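Local coordinates for protein putative pyrroline carboxylate reductase (Streptococcus pyogenes, PDB 2AHR) that probably catalyses the NAD(P)H-dependent reduction of 1-pyrroline-5-carboxylate to L-proline, the last step of proline biosynthesis, at residues S122-T127 against D142-F147. Residues are numbered along the deposited sequence; the frame is centred on the assembly and turned at random.
Sequences SSTALT and DLTDSF
Phe147 meets Ser122 and Thr124 with one edge of its ring. Thr124 OG1 lies 3.5 Å from Phe147 CE1, near the plane of the ring, and Ser122 CB reaches the same edge in plane, 3.8 Å from Phe147 CD1. One backbone hydrogen bond holds this end: Ser122 N donates to Phe147 O at 3.0 Å. Closer to the helix, the methyls of Thr124 and Thr144 touch at 4.0 Å between their CG2 atoms.

The contact illustrates how a beta-alpha-beta unit closes: helix 134-145 returns the chain to strand 148-152, which runs parallel to strand 122-128 at the end of the Rossmann-type sheet, and the turn between helix and strand is pinned to the start of the first strand. Backbone hydrogen bonds of Ser122 and Thr124 with Ser149 carry the pairing onward.

A water bridges the two segments, accepting from Thr124 OG1 at 2.6 Å and donating to Thr144 O at 2.7 Å. Because Thr124 spends its proton on the water, its OG1 can take one from Ser122 OG, 2.6 Å away. CG of Phe147 sits between the backbone N and the carbonyl carbon (chi1 56°), which turns the ring back against the backbone of Thr144, whose O lies over the centre of one face. Thr144 OG1 turns instead to Thr150 and Arg141 O, while the side chain of Ser122, also hydrogen-bonded through OG to Asn114 N, lies about 8 Å from the bound NADP.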
loop_
_atom_site.group_PDB
_atom_site.type_symbol
_atom_site.label_atom_id
_atom_site.label_comp_id
_atom_site.label_asym_id
_atom_site.label_seq_id
_atom_site.Cartn_x
_atom_site.Cartn_y
_atom_site.Cartn_z
ATOM N N SER E 122 -6.946 37.931 -10.883
ATOM C CA SER E 122 -5.794 37.100 -11.159
ATOM C C SER E 122 -4.664 37.425 -10.178
ATOM O O SER E 122 -4.565 38.553 -9.676
ATOM C CB SER E 122 -5.333 37.305 -12.594
ATOM O OG SER E 122 -4.126 36.619 -12.839
ATOM N N SER E 123 -3.841 36.421 -9.875
ATOM C CA SER E 123 -2.605 36.646 -9.131
ATOM C C SER E 123 -1.481 36.398 -10.131
ATOM O O SER E 123 -1.133 35.241 -10.412
ATOM C CB SER E 123 -2.511 35.701 -7.915
ATOM O OG SER E 123 -3.702 35.745 -7.120
ATOM N N THR E 124 -0.915 37.481 -10.663
ATOM C CA THR E 124 -0.074 37.441 -11.856
ATOM C C THR E 124 1.378 37.779 -11.576
ATOM O O THR E 124 1.683 38.845 -11.032
ATOM C CB THR E 124 -0.617 38.416 -12.938
ATOM O OG1 THR E 124 -1.989 38.098 -13.211
ATOM C CG2 THR E 124 0.177 38.313 -14.247
ATOM N N ALA E 125 2.284 36.870 -11.946
ATOM C CA ALA E 125 3.704 37.158 -11.882
ATOM C C ALA E 125 4.104 37.959 -13.123
ATOM O O ALA E 125 3.526 37.782 -14.208
ATOM C CB ALA E 125 4.520 35.872 -11.787
ATOM N N LEU E 126 5.108 38.821 -12.952
ATOM C CA LEU E 126 5.625 39.647 -14.039
ATOM C C LEU E 126 7.138 39.722 -13.954
ATOM O O LEU E 126 7.693 40.001 -12.890
ATOM C CB LEU E 126 5.041 41.070 -13.980
ATOM C CG LEU E 126 5.677 42.177 -14.859
ATOM C CD1 LEU E 126 5.455 41.902 -16.349
ATOM C CD2 LEU E 126 5.122 43.551 -14.473
ATOM N N THR E 127 7.806 39.477 -15.072
ATOM C CA THR E 127 9.240 39.732 -15.153
ATOM C C THR E 127 9.660 40.127 -16.577
ATOM O O THR E 127 8.954 39.829 -17.540
ATOM C CB THR E 127 10.061 38.533 -14.603
ATOM O OG1 THR E 127 11.379 38.979 -14.274
ATOM C CG2 THR E 127 10.129 37.377 -15.609
ATOM N N ASP E 142 0.794 48.097 -15.268
ATOM C CA ASP E 142 -0.528 48.702 -15.401
ATOM C C ASP E 142 -1.525 47.767 -16.075
ATOM O O ASP E 142 -2.693 47.709 -15.674
ATOM C CB ASP E 142 -0.458 50.009 -16.200
ATOM C CG ASP E 142 0.116 51.143 -15.397
ATOM O OD1 ASP E 142 -0.113 51.160 -14.174
ATOM O OD2 ASP E 142 0.797 52.020 -15.991
ATOM N N LEU E 143 -1.059 47.080 -17.121
ATOM C CA LEU E 143 -1.841 46.067 -17.830
ATOM C C LEU E 143 -2.240 44.890 -16.931
ATOM O O LEU E 143 -3.404 44.453 -16.928
ATOM C CB LEU E 143 -1.029 45.534 -19.009
ATOM C CG LEU E 143 -1.151 46.162 -20.394
ATOM C CD1 LEU E 143 -1.617 47.602 -20.368
ATOM C CD2 LEU E 143 0.154 46.011 -21.151
ATOM N N THR E 144 -1.274 44.371 -16.179
ATOM C CA THR E 144 -1.554 43.230 -15.325
ATOM C C THR E 144 -2.468 43.640 -14.174
ATOM O O THR E 144 -3.346 42.869 -13.782
ATOM C CB THR E 144 -0.277 42.515 -14.819
ATOM O OG1 THR E 144 0.591 43.447 -14.156
ATOM C CG2 THR E 144 0.469 41.878 -15.971
ATOM N N ASP E 145 -2.286 44.855 -13.646
ATOM C CA ASP E 145 -3.157 45.347 -12.568
ATOM C C ASP E 145 -4.617 45.518 -13.020
ATOM O O ASP E 145 -5.523 45.610 -12.188
ATOM C CB ASP E 145 -2.618 46.642 -11.942
ATOM C CG ASP E 145 -1.419 46.401 -11.015
ATOM O OD1 ASP E 145 -1.212 45.262 -10.536
ATOM O OD2 ASP E 145 -0.677 47.372 -10.741
ATOM N N SER E 146 -4.852 45.535 -14.328
ATOM C CA SER E 146 -6.218 45.673 -14.832
ATOM C C SER E 146 -7.033 44.393 -14.697
ATOM O O SER E 146 -8.257 44.442 -14.751
ATOM C CB SER E 146 -6.245 46.171 -16.283
ATOM O OG SER E 146 -5.957 45.129 -17.210
ATOM N N PHE E 147 -6.374 43.246 -14.522
ATOM C CA PHE E 147 -7.124 41.996 -14.356
ATOM C C PHE E 147 -6.773 41.229 -13.086
ATOM O O PHE E 147 -7.066 40.050 -12.972
ATOM C CB PHE E 147 -7.075 41.121 -15.627
ATOM C CG PHE E 147 -5.671 40.782 -16.112
ATOM C CD1 PHE E 147 -4.913 39.782 -15.477
ATOM C CD2 PHE E 147 -5.117 41.441 -17.224
ATOM C CE1 PHE E 147 -3.636 39.457 -15.928
ATOM C CE2 PHE E 147 -3.829 41.121 -17.679
ATOM C CZ PHE E 147 -3.085 40.129 -17.024
HETATM O O HOH W 1 -3.068 40.422 -12.594
#